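PDB 3DBX: CD1-2 antigen, which probably presents lipid antigens to T cells at the cell surface, as other members of the MHC class I-like CD1 family do. Local coordinates for residues A[54-59]-A[175-180]; A[35-40]-A[247-252]; A[124-129]-A[142-147]; A[267-272]-A[277-282]. All coordinates share one frame; numbering follows the deposited sequence.

Contact 1: A[54-59]-A[175-180]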
loop_
_atom_site.group_PDB
_atom_site.type_symbol
_atom_site.label_atom_id
_atom_site.label_comp_id
_atom_site.label_asym_id
_atom_site.label_seq_id
_atom_site.Cartn_x
_atom_site.Cartn_y
_atom_site.Cartn_z
ATOM N N ARG A 54 6.277 6.328 -15.282
ATOM C CA ARG A 54 7.038 7.575 -15.139
ATOM C C ARG A 54 7.809 7.879 -16.405
ATOM O O ARG A 54 8.312 6.951 -17.027
ATOM C CB ARG A 54 7.996 7.499 -13.936
ATOM C CG ARG A 54 7.297 7.264 -12.611
ATOM C CD ARG A 54 6.616 8.528 -12.146
ATOM N NE ARG A 54 5.958 8.326 -10.864
ATOM C CZ ARG A 54 4.703 8.676 -10.602
ATOM N NH1 ARG A 54 3.969 9.279 -11.539
ATOM N NH2 ARG A 54 4.184 8.442 -9.399
ATOM N N PRO A 55 7.906 9.185 -16.785
ATOM C CA PRO A 55 8.607 9.572 -18.012
ATOM C C PRO A 55 10.113 9.278 -17.988
ATOM O O PRO A 55 10.712 9.125 -19.059
ATOM C CB PRO A 55 8.329 11.086 -18.127
ATOM C CG PRO A 55 7.149 11.339 -17.238
ATOM C CD PRO A 55 7.338 10.367 -16.104
ATOM N N TRP A 56 10.706 9.194 -16.792
ATOM C CA TRP A 56 12.126 8.814 -16.611
ATOM C C TRP A 56 12.390 7.286 -16.619
ATOM O O TRP A 56 13.546 6.866 -16.609
ATOM C CB TRP A 56 12.710 9.455 -15.325
ATOM C CG TRP A 56 11.991 9.059 -14.026
ATOM C CD1 TRP A 56 11.013 9.760 -13.390
ATOM C CD2 TRP A 56 12.206 7.879 -13.240
ATOM N NE1 TRP A 56 10.592 9.088 -12.264
ATOM C CE2 TRP A 56 11.301 7.925 -12.157
ATOM C CE3 TRP A 56 13.067 6.785 -13.352
ATOM C CZ2 TRP A 56 11.244 6.931 -11.192
ATOM C CZ3 TRP A 56 12.998 5.795 -12.404
ATOM C CH2 TRP A 56 12.101 5.875 -11.333
ATOM N N VAL A 57 11.331 6.466 -16.626
ATOM C CA VAL A 57 11.450 4.993 -16.556
ATOM C C VAL A 57 11.702 4.233 -17.900
ATOM O O VAL A 57 12.304 3.141 -17.900
ATOM C CB VAL A 57 10.204 4.372 -15.828
ATOM C CG1 VAL A 57 10.091 2.867 -16.064
ATOM C CG2 VAL A 57 10.237 4.641 -14.331
ATOM N N GLN A 58 11.270 4.815 -19.026
ATOM C CA GLN A 58 11.058 4.075 -20.292
ATOM C C GLN A 58 12.313 3.567 -21.026
ATOM O O GLN A 58 12.526 2.350 -21.135
ATOM C CB GLN A 58 10.189 4.914 -21.255
ATOM C CG GLN A 58 9.308 4.108 -22.213
ATOM C CD GLN A 58 10.067 3.571 -23.413
ATOM O OE1 GLN A 58 10.614 4.331 -24.224
ATOM N NE2 GLN A 58 10.098 2.249 -23.538
ATOM N N GLU A 59 13.110 4.505 -21.547
ATOM C CA GLU A 59 14.264 4.193 -22.404
ATOM C C GLU A 59 15.504 3.797 -21.594
ATOM O O GLU A 59 16.640 4.097 -21.982
ATOM C CB GLU A 59 14.585 5.385 -23.323
ATOM N N LEU A 175 19.985 0.386 -9.841
ATOM C CA LEU A 175 21.074 1.329 -9.994
ATOM C C LEU A 175 20.806 2.346 -11.096
ATOM O O LEU A 175 20.981 3.552 -10.896
ATOM C CB LEU A 175 22.368 0.570 -10.279
ATOM C CG LEU A 175 23.374 0.461 -9.135
ATOM C CD1 LEU A 175 22.731 -0.124 -7.886
ATOM C CD2 LEU A 175 24.579 -0.365 -9.569
ATOM N N MET A 176 20.376 1.852 -12.251
ATOM C CA MET A 176 20.021 2.710 -13.374
ATOM C C MET A 176 18.779 3.570 -13.064
ATOM O O MET A 176 18.738 4.754 -13.420
ATOM C CB MET A 176 19.878 1.885 -14.662
ATOM C CG MET A 176 21.201 1.180 -15.069
ATOM S SD MET A 176 21.277 0.276 -16.648
ATOM C CE MET A 176 21.886 1.540 -17.773
ATOM N N LEU A 177 17.803 2.997 -12.358
ATOM C CA LEU A 177 16.569 3.716 -12.024
ATOM C C LEU A 177 16.848 4.798 -10.995
ATOM O O LEU A 177 16.283 5.890 -11.053
ATOM C CB LEU A 177 15.501 2.770 -11.476
ATOM C CG LEU A 177 14.791 1.758 -12.393
ATOM C CD1 LEU A 177 13.888 0.883 -11.548
ATOM C CD2 LEU A 177 14.011 2.425 -13.527
ATOM N N HIS A 178 17.714 4.468 -10.043
ATOM C CA HIS A 178 18.120 5.380 -8.997
ATOM C C HIS A 178 18.773 6.638 -9.594
ATOM O O HIS A 178 18.488 7.743 -9.157
ATOM C CB HIS A 178 19.086 4.652 -8.056
ATOM C CG HIS A 178 19.352 5.374 -6.777
ATOM N ND1 HIS A 178 20.533 6.045 -6.535
ATOM C CD2 HIS A 178 18.594 5.530 -5.667
ATOM C CE1 HIS A 178 20.491 6.585 -5.327
ATOM N NE2 HIS A 178 19.325 6.283 -4.777
ATOM N N GLU A 179 19.631 6.455 -10.596
ATOM C CA GLU A 179 20.327 7.536 -11.301
ATOM C C GLU A 179 19.412 8.471 -12.140
ATOM O O GLU A 179 19.713 9.660 -12.314
ATOM C CB GLU A 179 21.462 6.914 -12.146
ATOM C CG GLU A 179 21.899 7.668 -13.401
ATOM C CD GLU A 179 23.199 7.124 -14.001
ATOM O OE1 GLU A 179 24.082 6.679 -13.232
ATOM O OE2 GLU A 179 23.358 7.162 -15.245
ATOM N N GLU A 180 18.302 7.925 -12.631
ATOM C CA GLU A 180 17.378 8.587 -13.566
ATOM C C GLU A 180 16.140 9.154 -12.864
ATOM O O GLU A 180 15.446 10.033 -13.391
ATOM C CB GLU A 180 16.844 7.535 -14.555
ATOM C CG GLU A 180 17.846 7.025 -15.538
ATOM C CD GLU A 180 18.235 8.080 -16.534
ATOM O OE1 GLU A 180 17.318 8.738 -17.081
ATOM O OE2 GLU A 180 19.447 8.252 -16.768
#
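The indole N-H of W56, whose ring packs against L177 and E180 of helix 156-180, makes a weak hydrogen bond to D184 OD2, which R54 NE also approaches as a long, weak ion pair. Across the contact, W56 carbons meet two helix carbonyl oxygens and a leucine methyl, without hydrogen bonds. W56 CB lies 3.4 Å from E180 O, and at the far side of the six-membered ring W56 CZ3 rests 3.6 Å from L177 O, both oxygens coming at the ring obliquely. The same CZ3 meets L177 CD2 at 3.7 Å, the two side chains crossing at about a right angle, and V57 CG2 reaches that methyl more loosely, at 4.4 Å. W56 carries CG between its own backbone N and carbonyl carbon (chi1 60°), which folds the indole back over its loop: R54 CB and V57 CG2 both cover one ring face near the rim. In the MHC class I-like platform this fastens the loop after strand 50-52 to the C-terminal end of a long wall helix, with I40 of the sheet packed against W56 and V57. E180 CB sits 3.9 Å from W56 O, a carbonyl oxygen buried here with no partner in the model. The contact therefore rests mainly on van der Waals packing, the indole N-H being satisfied, weakly, by D184 outside it.

Contact 2: A[35-40]-A[247-252]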
loop_
_atom_site.group_PDB
_atom_site.type_symbol
_atom_site.label_atom_id
_atom_site.label_comp_id
_atom_site.label_asym_id
_atom_site.label_seq_id
_atom_site.Cartn_x
_atom_site.Cartn_y
_atom_site.Cartn_z
ATOM N N LEU A 35 9.744 1.048 -6.901
ATOM C CA LEU A 35 11.023 1.397 -6.316
ATOM C C LEU A 35 10.679 2.400 -5.217
ATOM O O LEU A 35 10.025 3.395 -5.514
ATOM C CB LEU A 35 11.983 2.011 -7.362
ATOM C CG LEU A 35 13.424 2.269 -6.910
ATOM C CD1 LEU A 35 14.152 0.979 -6.616
ATOM C CD2 LEU A 35 14.223 3.116 -7.928
ATOM N N ALA A 36 11.116 2.151 -3.973
ATOM C CA ALA A 36 10.560 2.818 -2.781
ATOM C C ALA A 36 9.015 2.723 -2.804
ATOM O O ALA A 36 8.484 1.618 -2.911
ATOM C CB ALA A 36 11.047 4.286 -2.672
ATOM N N ASP A 37 8.307 3.846 -2.751
ATOM C CA ASP A 37 6.826 3.840 -2.914
ATOM C C ASP A 37 6.388 4.366 -4.270
ATOM O O ASP A 37 5.226 4.695 -4.470
ATOM C CB ASP A 37 6.129 4.654 -1.790
ATOM C CG ASP A 37 6.695 6.044 -1.609
ATOM O OD1 ASP A 37 7.651 6.419 -2.320
ATOM O OD2 ASP A 37 6.169 6.779 -0.739
ATOM N N VAL A 38 7.316 4.444 -5.213
ATOM C CA VAL A 38 7.019 5.010 -6.521
ATOM C C VAL A 38 6.713 3.834 -7.432
ATOM O O VAL A 38 7.585 2.977 -7.606
ATOM C CB VAL A 38 8.265 5.721 -7.094
ATOM C CG1 VAL A 38 7.976 6.255 -8.516
ATOM C CG2 VAL A 38 8.722 6.843 -6.138
ATOM N N PRO A 39 5.483 3.779 -7.976
ATOM C CA PRO A 39 5.088 2.804 -8.994
ATOM C C PRO A 39 5.904 3.034 -10.263
ATOM O O PRO A 39 5.931 4.149 -10.780
ATOM C CB PRO A 39 3.631 3.156 -9.240
ATOM C CG PRO A 39 3.182 3.823 -7.940
ATOM C CD PRO A 39 4.358 4.672 -7.625
ATOM N N ILE A 40 6.608 2.003 -10.724
ATOM C CA ILE A 40 7.510 2.091 -11.893
ATOM C C ILE A 40 6.789 1.534 -13.123
ATOM O O ILE A 40 6.882 2.093 -14.225
ATOM C CB ILE A 40 8.858 1.304 -11.621
ATOM C CG1 ILE A 40 9.691 2.025 -10.580
ATOM C CG2 ILE A 40 9.695 1.171 -12.850
ATOM C CD1 ILE A 40 9.667 3.516 -10.730
ATOM N N LEU A 247 0.856 11.151 -4.244
ATOM C CA LEU A 247 2.009 10.605 -3.540
ATOM C C LEU A 247 2.481 11.545 -2.425
ATOM O O LEU A 247 3.650 11.914 -2.385
ATOM C CB LEU A 247 3.175 10.300 -4.512
ATOM C CG LEU A 247 4.231 9.286 -4.064
ATOM C CD1 LEU A 247 3.583 8.025 -3.496
ATOM C CD2 LEU A 247 5.149 8.913 -5.206
ATOM N N THR A 248 1.562 11.954 -1.550
ATOM C CA THR A 248 1.911 12.502 -0.237
ATOM C C THR A 248 1.128 11.671 0.815
ATOM O O THR A 248 0.337 10.807 0.461
ATOM C CB THR A 248 1.573 13.968 -0.074
ATOM O OG1 THR A 248 0.186 14.146 -0.294
ATOM C CG2 THR A 248 2.378 14.891 -1.028
ATOM N N TYR A 249 1.346 11.913 2.100
ATOM C CA TYR A 249 0.717 11.080 3.132
ATOM C C TYR A 249 0.079 11.952 4.216
ATOM O O TYR A 249 0.337 13.131 4.266
ATOM C CB TYR A 249 1.756 10.132 3.758
ATOM C CG TYR A 249 2.312 9.105 2.778
ATOM C CD1 TYR A 249 1.652 7.891 2.568
ATOM C CD2 TYR A 249 3.479 9.370 2.056
ATOM C CE1 TYR A 249 2.151 6.959 1.686
ATOM C CE2 TYR A 249 3.991 8.433 1.144
ATOM C CZ TYR A 249 3.312 7.243 0.966
ATOM O OH TYR A 249 3.777 6.287 0.109
ATOM N N GLN A 250 -0.748 11.336 5.072
ATOM C CA GLN A 250 -1.470 11.991 6.140
ATOM C C GLN A 250 -1.531 11.019 7.341
ATOM O O GLN A 250 -1.599 9.833 7.156
ATOM C CB GLN A 250 -2.923 12.105 5.704
ATOM C CG GLN A 250 -3.325 13.464 5.445
ATOM C CD GLN A 250 -4.766 13.566 5.078
ATOM O OE1 GLN A 250 -5.125 13.592 3.892
ATOM N NE2 GLN A 250 -5.604 13.673 6.083
ATOM N N LEU A 251 -1.593 11.540 8.554
ATOM C CA LEU A 251 -1.589 10.714 9.773
ATOM C C LEU A 251 -2.373 11.548 10.783
ATOM O O LEU A 251 -2.343 12.791 10.722
ATOM C CB LEU A 251 -0.121 10.569 10.291
ATOM C CG LEU A 251 0.240 9.691 11.483
ATOM C CD1 LEU A 251 1.739 9.452 11.419
ATOM C CD2 LEU A 251 -0.052 10.415 12.757
ATOM N N ARG A 252 -3.046 10.875 11.709
ATOM C CA ARG A 252 -3.723 11.519 12.831
ATOM C C ARG A 252 -3.154 10.878 14.109
ATOM O O ARG A 252 -3.100 9.638 14.192
ATOM C CB ARG A 252 -5.204 11.159 12.729
ATOM C CG ARG A 252 -6.229 12.299 12.756
ATOM C CD ARG A 252 -7.663 11.683 12.474
ATOM N NE ARG A 252 -8.660 12.025 13.506
ATOM C CZ ARG A 252 -8.968 11.268 14.568
ATOM N NH1 ARG A 252 -8.353 10.104 14.783
ATOM N NH2 ARG A 252 -9.901 11.677 15.420
#
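A single hydrogen bond carries the polar part of this contact: Y249 OH donates to D37 OD2 at 2.6 Å. The oxygen lies at the edge of the phenol ring, in its plane, and the carboxylate and ring are nearly coplanar, 7° apart. The hydroxyl meets OD2 on its anti side, 18° out of the carboxylate plane. D37 CG sits between its backbone N and carbonyl carbon (chi1 51°), which extends the carboxylate toward that hydroxyl. D37 OD1 bonds in turn to the hydroxyl of Y215, so tyrosines engage both carboxylate oxygens. L247 lays its CD1 methyl on oxygens of the same aspartate, 3.8 Å from D37 O and 4.0 Å from D37 OD2. The apolar part is the other methyl, L247 CD2, touching V38 CG2 at 4.2 Å. D37 stands in a type II' turn (L35 to V38) of the MHC-like platform, L247 and Y249 in the immunoglobulin domain, so the contact bridges two domains. The other protein chain packs nearby on T248, Q250 and R252. With two phenols around it the carboxylate is probably stabilised as the anion, and here the directed bond probably orients the segments more than the slight apolar touch.

Contact 3: A[124-129]-A[142-147]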
loop_
_atom_site.group_PDB
_atom_site.type_symbol
_atom_site.label_atom_id
_atom_site.label_comp_id
_atom_site.label_asym_id
_atom_site.label_seq_id
_atom_site.Cartn_x
_atom_site.Cartn_y
_atom_site.Cartn_z
ATOM N N ARG A 124 -3.323 -16.256 2.309
ATOM C CA ARG A 124 -2.431 -16.757 3.345
ATOM C C ARG A 124 -1.177 -17.249 2.634
ATOM O O ARG A 124 -1.243 -17.570 1.453
ATOM C CB ARG A 124 -3.083 -17.953 4.076
ATOM C CG ARG A 124 -4.412 -17.629 4.752
ATOM C CD ARG A 124 -5.055 -18.852 5.421
ATOM N NE ARG A 124 -5.363 -19.931 4.476
ATOM C CZ ARG A 124 -4.991 -21.205 4.623
ATOM N NH1 ARG A 124 -4.262 -21.586 5.672
ATOM N NH2 ARG A 124 -5.348 -22.109 3.716
ATOM N N ASP A 125 -0.056 -17.351 3.349
ATOM C CA ASP A 125 1.185 -17.882 2.766
ATOM C C ASP A 125 0.971 -19.283 2.224
ATOM O O ASP A 125 0.166 -20.049 2.769
ATOM C CB ASP A 125 2.324 -17.916 3.787
ATOM C CG ASP A 125 2.528 -16.590 4.494
ATOM O OD1 ASP A 125 1.997 -15.555 4.015
ATOM O OD2 ASP A 125 3.212 -16.585 5.548
ATOM N N LEU A 126 1.690 -19.604 1.145
ATOM C CA LEU A 126 1.592 -20.922 0.505
ATOM C C LEU A 126 2.958 -21.602 0.340
ATOM O O LEU A 126 3.128 -22.715 0.818
ATOM C CB LEU A 126 0.843 -20.848 -0.837
ATOM C CG LEU A 126 0.698 -22.154 -1.642
ATOM C CD1 LEU A 126 -0.138 -23.166 -0.891
ATOM C CD2 LEU A 126 0.123 -21.899 -3.036
ATOM N N VAL A 127 3.904 -20.947 -0.346
ATOM C CA VAL A 127 5.314 -21.414 -0.446
ATOM C C VAL A 127 6.316 -20.242 -0.477
ATOM O O VAL A 127 5.984 -19.141 -0.933
ATOM C CB VAL A 127 5.586 -22.361 -1.676
ATOM C CG1 VAL A 127 4.847 -23.678 -1.536
ATOM C CG2 VAL A 127 5.238 -21.693 -3.005
ATOM N N THR A 128 7.536 -20.465 0.011
ATOM C CA THR A 128 8.567 -19.419 -0.086
ATOM C C THR A 128 9.867 -19.912 -0.737
ATOM O O THR A 128 10.187 -21.087 -0.655
ATOM C CB THR A 128 8.846 -18.724 1.279
ATOM O OG1 THR A 128 9.632 -17.542 1.061
ATOM C CG2 THR A 128 9.574 -19.640 2.239
ATOM N N TYR A 129 10.598 -19.010 -1.391
ATOM C CA TYR A 129 11.856 -19.387 -2.036
ATOM C C TYR A 129 13.087 -19.022 -1.209
ATOM O O TYR A 129 13.353 -17.853 -0.942
ATOM C CB TYR A 129 11.950 -18.838 -3.469
ATOM C CG TYR A 129 13.258 -19.160 -4.172
ATOM C CD1 TYR A 129 13.598 -20.480 -4.490
ATOM C CD2 TYR A 129 14.167 -18.149 -4.507
ATOM C CE1 TYR A 129 14.799 -20.784 -5.132
ATOM C CE2 TYR A 129 15.388 -18.452 -5.153
ATOM C CZ TYR A 129 15.687 -19.771 -5.458
ATOM O OH TYR A 129 16.872 -20.095 -6.088
ATOM N N THR A 142 -0.553 -28.564 3.747
ATOM C CA THR A 142 -1.442 -29.343 2.856
ATOM C C THR A 142 -0.841 -29.716 1.470
ATOM O O THR A 142 0.333 -29.436 1.200
ATOM C CB THR A 142 -2.838 -28.671 2.708
ATOM O OG1 THR A 142 -3.751 -29.589 2.088
ATOM C CG2 THR A 142 -2.756 -27.363 1.899
ATOM N N LEU A 143 -1.655 -30.357 0.619
ATOM C CA LEU A 143 -1.230 -30.883 -0.693
ATOM C C LEU A 143 -0.786 -29.804 -1.680
ATOM O O LEU A 143 0.269 -29.945 -2.305
ATOM C CB LEU A 143 -2.349 -31.710 -1.336
ATOM C CG LEU A 143 -2.175 -32.213 -2.777
ATOM C CD1 LEU A 143 -1.366 -33.518 -2.838
ATOM C CD2 LEU A 143 -3.541 -32.413 -3.417
ATOM N N LEU A 144 -1.587 -28.744 -1.835
ATOM C CA LEU A 144 -1.259 -27.690 -2.793
ATOM C C LEU A 144 0.106 -27.100 -2.463
ATOM O O LEU A 144 0.888 -26.793 -3.368
ATOM C CB LEU A 144 -2.335 -26.601 -2.831
ATOM C CG LEU A 144 -2.067 -25.338 -3.667
ATOM C CD1 LEU A 144 -2.229 -25.596 -5.157
ATOM C CD2 LEU A 144 -2.980 -24.209 -3.227
ATOM N N ALA A 145 0.389 -26.962 -1.167
ATOM C CA ALA A 145 1.690 -26.488 -0.701
ATOM C C ALA A 145 2.813 -27.476 -0.999
ATOM O O ALA A 145 3.908 -27.071 -1.352
ATOM C CB ALA A 145 1.646 -26.172 0.780
ATOM N N LYS A 146 2.532 -28.769 -0.842
ATOM C CA LYS A 146 3.520 -29.829 -1.066
ATOM C C LYS A 146 3.838 -29.990 -2.556
ATOM O O LYS A 146 4.994 -30.187 -2.928
ATOM C CB LYS A 146 3.020 -31.156 -0.464
ATOM C CG LYS A 146 3.951 -32.352 -0.633
ATOM C CD LYS A 146 3.304 -33.635 -0.111
ATOM C CE LYS A 146 4.098 -34.879 -0.515
ATOM N NZ LYS A 146 3.399 -36.140 -0.146
ATOM N N VAL A 147 2.801 -29.897 -3.394
ATOM C CA VAL A 147 2.915 -30.063 -4.842
ATOM C C VAL A 147 3.677 -28.889 -5.485
ATOM O O VAL A 147 4.626 -29.106 -6.243
ATOM C CB VAL A 147 1.513 -30.240 -5.499
ATOM C CG1 VAL A 147 1.592 -30.105 -7.010
ATOM C CG2 VAL A 147 0.895 -31.591 -5.118
#
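A classic beta bulge, in which L126 and V127 both face I119 of the adjacent strand, lies where strand 124-130 packs against L144 and A145 of helix 143-154. L126 does most of the touching. Its CG stands anti to the backbone N (chi1 178°), and the forked end of the side chain reaches the helix: CD1 meets L144 CD2 at 3.8 Å and A145 CB at 3.9 Å. The other branch, L126 CD2, also lies 3.9 Å from L144 CD2, so one methyl of L144 is held against both methyls of L126, the two side chains crossing at about a right angle. The backbone joins in as well, since L126 O comes 3.8 Å from A145 CB. One residue on, V127 points toward the helix and sets CG1 3.5 Å from A145 O. In the platform of the MHC class I-like fold, strands of the floor pass beneath the helices that wall the antigen groove, and here strand 124-129 and helix 143-147 run nearly parallel, their short axes inclined by 15° and 7.8 Å apart at closest approach. The side chain of V127 is about 7 Å from the bound palmitic acid, which places the contact close to the lipid. M148, next along the helix, packs on both L126 and V127, and M87 of helix 77-89 rests on L144. On the strand, D125 OD1 is hydrogen-bonded to an aromatic side chain of the other protein chain, while the carbonyl oxygen of D125 accepts a bond from R140 NH2.

Contact 4: A[267-272]-A[277-282]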
loop_
_atom_site.group_PDB
_atom_site.type_symbol
_atom_site.label_atom_id
_atom_site.label_comp_id
_atom_site.label_asym_id
_atom_site.label_seq_id
_atom_site.Cartn_x
_atom_site.Cartn_y
_atom_site.Cartn_z
ATOM N N CYS A 267 1.476 19.051 19.919
ATOM C CA CYS A 267 1.896 18.001 18.990
ATOM C C CYS A 267 3.258 18.380 18.376
ATOM O O CYS A 267 3.400 19.496 17.900
ATOM C CB CYS A 267 0.841 17.926 17.864
ATOM S SG CYS A 267 1.123 16.579 16.769
ATOM N N ARG A 268 4.238 17.476 18.409
ATOM C CA ARG A 268 5.516 17.692 17.767
ATOM C C ARG A 268 5.713 16.661 16.643
ATOM O O ARG A 268 5.446 15.457 16.826
ATOM C CB ARG A 268 6.668 17.644 18.789
ATOM C CG ARG A 268 8.057 17.926 18.146
ATOM C CD ARG A 268 9.116 18.372 19.112
ATOM N NE ARG A 268 9.610 17.279 19.949
ATOM C CZ ARG A 268 10.182 17.434 21.140
ATOM N NH1 ARG A 268 10.384 18.638 21.670
ATOM N NH2 ARG A 268 10.556 16.365 21.812
ATOM N N VAL A 269 6.139 17.154 15.482
ATOM C CA VAL A 269 6.280 16.336 14.263
ATOM C C VAL A 269 7.720 16.374 13.809
ATOM O O VAL A 269 8.302 17.448 13.592
ATOM C CB VAL A 269 5.375 16.818 13.105
ATOM C CG1 VAL A 269 5.358 15.802 12.002
ATOM C CG2 VAL A 269 3.942 17.032 13.568
ATOM N N GLN A 270 8.305 15.196 13.686
ATOM C CA GLN A 270 9.682 15.063 13.227
ATOM C C GLN A 270 9.552 14.398 11.839
ATOM O O GLN A 270 8.800 13.427 11.659
ATOM C CB GLN A 270 10.464 14.220 14.243
ATOM C CG GLN A 270 11.871 13.698 13.793
ATOM C CD GLN A 270 12.497 12.717 14.809
ATOM O OE1 GLN A 270 11.781 11.983 15.522
ATOM N NE2 GLN A 270 13.824 12.729 14.904
ATOM N N HIS A 271 10.193 15.000 10.838
ATOM C CA HIS A 271 10.156 14.520 9.461
ATOM C C HIS A 271 11.466 14.918 8.821
ATOM O O HIS A 271 11.991 15.988 9.098
ATOM C CB HIS A 271 8.968 15.128 8.701
ATOM C CG HIS A 271 8.760 14.504 7.341
ATOM N ND1 HIS A 271 9.209 15.087 6.179
ATOM C CD2 HIS A 271 8.206 13.325 6.978
ATOM C CE1 HIS A 271 8.908 14.307 5.151
ATOM N NE2 HIS A 271 8.282 13.237 5.610
ATOM N N CYS A 272 12.028 14.043 7.994
ATOM C CA CYS A 272 13.352 14.290 7.438
ATOM C C CYS A 272 13.409 15.563 6.553
ATOM O O CYS A 272 14.455 16.184 6.450
ATOM C CB CYS A 272 13.859 13.057 6.678
ATOM S SG CYS A 272 12.936 12.694 5.163
ATOM N N ARG A 277 14.839 21.098 12.598
ATOM C CA ARG A 277 13.686 21.784 13.161
ATOM C C ARG A 277 12.450 20.899 13.144
ATOM O O ARG A 277 12.157 20.263 12.149
ATOM C CB ARG A 277 13.397 23.088 12.411
ATOM C CG ARG A 277 14.200 24.295 12.905
ATOM C CD ARG A 277 13.396 25.598 12.726
ATOM N NE ARG A 277 12.505 25.891 13.853
ATOM C CZ ARG A 277 11.208 26.189 13.760
ATOM N NH1 ARG A 277 10.585 26.233 12.576
ATOM N NH2 ARG A 277 10.515 26.442 14.860
ATOM N N SER A 278 11.747 20.828 14.262
ATOM C CA SER A 278 10.477 20.108 14.310
ATOM C C SER A 278 9.389 21.069 13.906
ATOM O O SER A 278 9.571 22.294 13.905
ATOM C CB SER A 278 10.164 19.681 15.751
ATOM O OG SER A 278 11.301 19.099 16.346
ATOM N N LEU A 279 8.239 20.492 13.617
ATOM C CA LEU A 279 7.009 21.215 13.553
ATOM C C LEU A 279 6.384 21.067 14.937
ATOM O O LEU A 279 6.134 19.928 15.377
ATOM C CB LEU A 279 6.132 20.531 12.505
ATOM C CG LEU A 279 4.713 20.951 12.210
ATOM C CD1 LEU A 279 4.615 22.439 11.861
ATOM C CD2 LEU A 279 4.245 20.061 11.069
ATOM N N LEU A 280 6.104 22.189 15.607
ATOM C CA LEU A 280 5.531 22.173 16.937
ATOM C C LEU A 280 4.205 22.966 16.958
ATOM O O LEU A 280 4.193 24.186 16.680
ATOM C CB LEU A 280 6.516 22.738 17.963
ATOM C CG LEU A 280 5.976 22.797 19.393
ATOM C CD1 LEU A 280 6.006 21.415 20.041
ATOM C CD2 LEU A 280 6.743 23.804 20.219
ATOM N N VAL A 281 3.119 22.278 17.316
ATOM C CA VAL A 281 1.758 22.820 17.225
ATOM C C VAL A 281 1.019 22.729 18.570
ATOM O O VAL A 281 0.609 21.645 18.974
ATOM C CB VAL A 281 0.937 22.131 16.086
ATOM C CG1 VAL A 281 -0.331 22.884 15.835
ATOM C CG2 VAL A 281 1.747 22.096 14.780
ATOM N N PRO A 282 0.870 23.872 19.276
ATOM C CA PRO A 282 0.232 23.931 20.593
ATOM C C PRO A 282 -1.254 23.649 20.512
ATOM O O PRO A 282 -1.864 23.896 19.461
ATOM C CB PRO A 282 0.449 25.396 21.033
ATOM C CG PRO A 282 1.523 25.920 20.144
ATOM C CD PRO A 282 1.314 25.208 18.843
#
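C267 and V281 exchange two backbone hydrogen bonds: C267 N to V281 O at 2.9 Å and V281 N to C267 O, also 2.9 Å. Two residues along, V269 and L279 repeat the pattern, with V269 N to L279 O at 2.8 Å and L279 N to V269 O at 3.0 Å. All four are fairly straight, with N-H...O angles of 155° to 167°, and the amides and carbonyls of these four residues are thus satisfied within the hairpin. R268 and L280 form the non-hydrogen-bonded pair between them; the backbone of R268 bonds to T222 on the neighbouring strand instead. R268 CA adds a CA-H...O contact to L279 O, 3.3 Å away, so that oxygen has a second, weaker partner. V269 and L279 lie side by side, pointing the same way, their CB atoms 3.8 Å apart. On the other face, the alkyl part of R268 borders S278, CD to OG 3.6 Å, and R268 CB touches L280 CD1 at 4.0 Å. This is the F-G hairpin of a C1-set immunoglobulin domain: C267 SG forms the intersheet disulfide with C209, and L279 and V281 face A193 and V195 of the opposing sheet. In the connecting loop, H271 bonds S273 OG through ND1 and P216 O through NE2. Backbone bonding fixes the edge strand in register, while apolar packing and the disulfide hold that strand pair to the core.

In the fold
Contacts 1 and 3 are buried, apolar joints between helices and the rest of the MHC-like platform, about 35 Å apart between centres; contact 1 lies at the C-terminal end of helix 156-180, whereas contact 3 lies near the lipid. Neither has a hydrogen bond between its segments. Contact 2, partly buried, touches contact 1 where L35 packs on L177, and shares the platform sheet with contact 3. Its chemistry changes at the domain boundary to a carboxylate, probably ionised, and a phenol. Contact 4, in the immunoglobulin domain, has an outward face near the surface and depends on regular backbone pairing; its centre is about 46 Å from that of contact 3.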